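PDB 3RYS: adenosine deaminase 1 from Arthrobacter aurescens, which probably catalyses the zinc-dependent hydrolytic deamination of adenine to hypoxanthine, a step of purine salvage and nitrogen catabolism. Local coordinates for residues Gly224-Cys227 with Met228-Thr231. Numbering follows the deposited sequence.
Sequences GIRC and MEDT
Arg226 and Glu229, three residues apart, are joined by a salt bridge in which the guanidinium group meets the carboxylate side-on, one nitrogen to each oxygen. NH2 of Arg226 lies 2.8 Å from OE1 of Glu229, which accepts through its syn lone pair, close to the guanidinium plane. NE of Arg226 reaches OE2 of Glu229 at 3.0 Å, also from the syn side but 31° out of the carboxylate plane; the guanidinium and carboxylate planes are turned 48° against each other. A bend at chi3 (63°) turns the end of the arginine chain toward the carboxylate, and the glutamate comes to meet it extended beyond CG. NH1 of Arg226 turns elsewhere, to the backbone O of Glu203, so the guanidinium ties the turn to a neighbouring loop. A methionine in place of Arg226 would probably leave the Glu229 carboxylate without its charge partner and the Glu203 carbonyl without this donor. The backbone here forms a short 3-10 turn, with bonds from residue i+3 back to residue i: Cys227 N to Gly224 O, a weak one from Met228 N to Ile225 O, Glu229 N to Arg226 O at 3.2 Å, and Asp230 N to Cys227 O at 3.1 Å. With about three residues to a turn, such a helix brings side chains i and i+3 to the same side, the principle that this ion pair illustrates. In this TIM-barrel deaminase the turn links strand 220-221 to helix 231-240, just after His223, which binds adenine. Asp230 is the N-cap of that helix, its OD1 accepting from the backbone N of Asp232. Packing completes the turn: the methyl CE of Met228 lies against SG of Cys227 at 3.5 Å, brought round by bends at chi2 and chi3. Cys227 also packs on Leu237 and Met228 on Val234, both of helix 231-240, so the turn is seated on the helix it leads into.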
loop_
_atom_site.group_PDB
_atom_site.type_symbol
_atom_site.label_atom_id
_atom_site.label_comp_id
_atom_site.label_asym_id
_atom_site.label_seq_id
_atom_site.Cartn_x
_atom_site.Cartn_y
_atom_site.Cartn_z
ATOM N N GLY A 224 -3.602 -4.255 -9.946
ATOM C CA GLY A 224 -4.210 -4.118 -11.259
ATOM C C GLY A 224 -3.443 -4.731 -12.419
ATOM O O GLY A 224 -3.812 -4.537 -13.574
ATOM N N ILE A 225 -2.388 -5.484 -12.129
ATOM C CA ILE A 225 -1.541 -6.013 -13.194
ATOM C C ILE A 225 -2.240 -7.030 -14.102
ATOM O O ILE A 225 -1.843 -7.214 -15.257
ATOM C CB ILE A 225 -0.244 -6.634 -12.647
ATOM C CG1 ILE A 225 -0.566 -7.786 -11.695
ATOM C CG2 ILE A 225 0.613 -5.572 -11.964
ATOM C CD1 ILE A 225 0.607 -8.722 -11.461
ATOM N N ARG A 226 -3.274 -7.692 -13.590
ATOM C CA ARG A 226 -3.975 -8.691 -14.394
ATOM C C ARG A 226 -4.931 -8.066 -15.407
ATOM O O ARG A 226 -5.588 -8.770 -16.173
ATOM C CB ARG A 226 -4.688 -9.721 -13.518
ATOM C CG ARG A 226 -3.743 -10.734 -12.894
ATOM C CD ARG A 226 -4.492 -11.947 -12.389
ATOM N NE ARG A 226 -5.143 -12.666 -13.478
ATOM C CZ ARG A 226 -6.061 -13.613 -13.308
ATOM N NH1 ARG A 226 -6.444 -13.953 -12.085
ATOM N NH2 ARG A 226 -6.604 -14.214 -14.361
ATOM N N CYS A 227 -4.991 -6.739 -15.422
ATOM C CA CYS A 227 -5.803 -6.035 -16.402
ATOM C C CYS A 227 -5.256 -6.289 -17.800
ATOM O O CYS A 227 -5.979 -6.188 -18.789
ATOM C CB CYS A 227 -5.800 -4.533 -16.121
ATOM S SG CYS A 227 -4.241 -3.729 -16.544
ATOM N N MET A 228 -3.972 -6.622 -17.875
ATOM C CA MET A 228 -3.315 -6.846 -19.155
ATOM C C MET A 228 -3.932 -8.013 -19.928
ATOM O O MET A 228 -3.659 -8.194 -21.110
ATOM C CB MET A 228 -1.816 -7.080 -18.949
ATOM C CG MET A 228 -1.050 -5.873 -18.415
ATOM S SD MET A 228 -0.798 -4.576 -19.649
ATOM C CE MET A 228 -2.314 -3.646 -19.493
ATOM N N GLU A 229 -4.771 -8.797 -19.261
ATOM C CA GLU A 229 -5.372 -9.966 -19.892
ATOM C C GLU A 229 -6.603 -9.608 -20.711
ATOM O O GLU A 229 -7.136 -10.435 -21.452
ATOM C CB GLU A 229 -5.709 -11.021 -18.842
ATOM C CG GLU A 229 -4.469 -11.593 -18.182
ATOM C CD GLU A 229 -4.773 -12.380 -16.924
ATOM O OE1 GLU A 229 -5.961 -12.691 -16.670
ATOM O OE2 GLU A 229 -3.808 -12.682 -16.190
ATOM N N ASP A 230 -7.103 -8.429 -20.541
ATOM C CA ASP A 230 -8.239 -8.019 -21.273
ATOM C C ASP A 230 -7.987 -6.692 -21.950
ATOM O O ASP A 230 -7.807 -5.699 -21.309
ATOM C CB ASP A 230 -9.431 -7.954 -20.348
ATOM C CG ASP A 230 -10.694 -7.711 -21.059
ATOM O OD1 ASP A 230 -10.726 -6.928 -21.967
ATOM O OD2 ASP A 230 -11.669 -8.312 -20.713
ATOM N N THR A 231 -7.961 -6.723 -23.261
ATOM C CA THR A 231 -7.757 -5.565 -24.103
ATOM C C THR A 231 -8.628 -4.407 -23.779
ATOM O O THR A 231 -8.177 -3.330 -23.704
ATOM C CB THR A 231 -7.971 -5.948 -25.553
ATOM O OG1 THR A 231 -6.771 -6.488 -26.055
ATOM C CG2 THR A 231 -8.366 -4.787 -26.383
#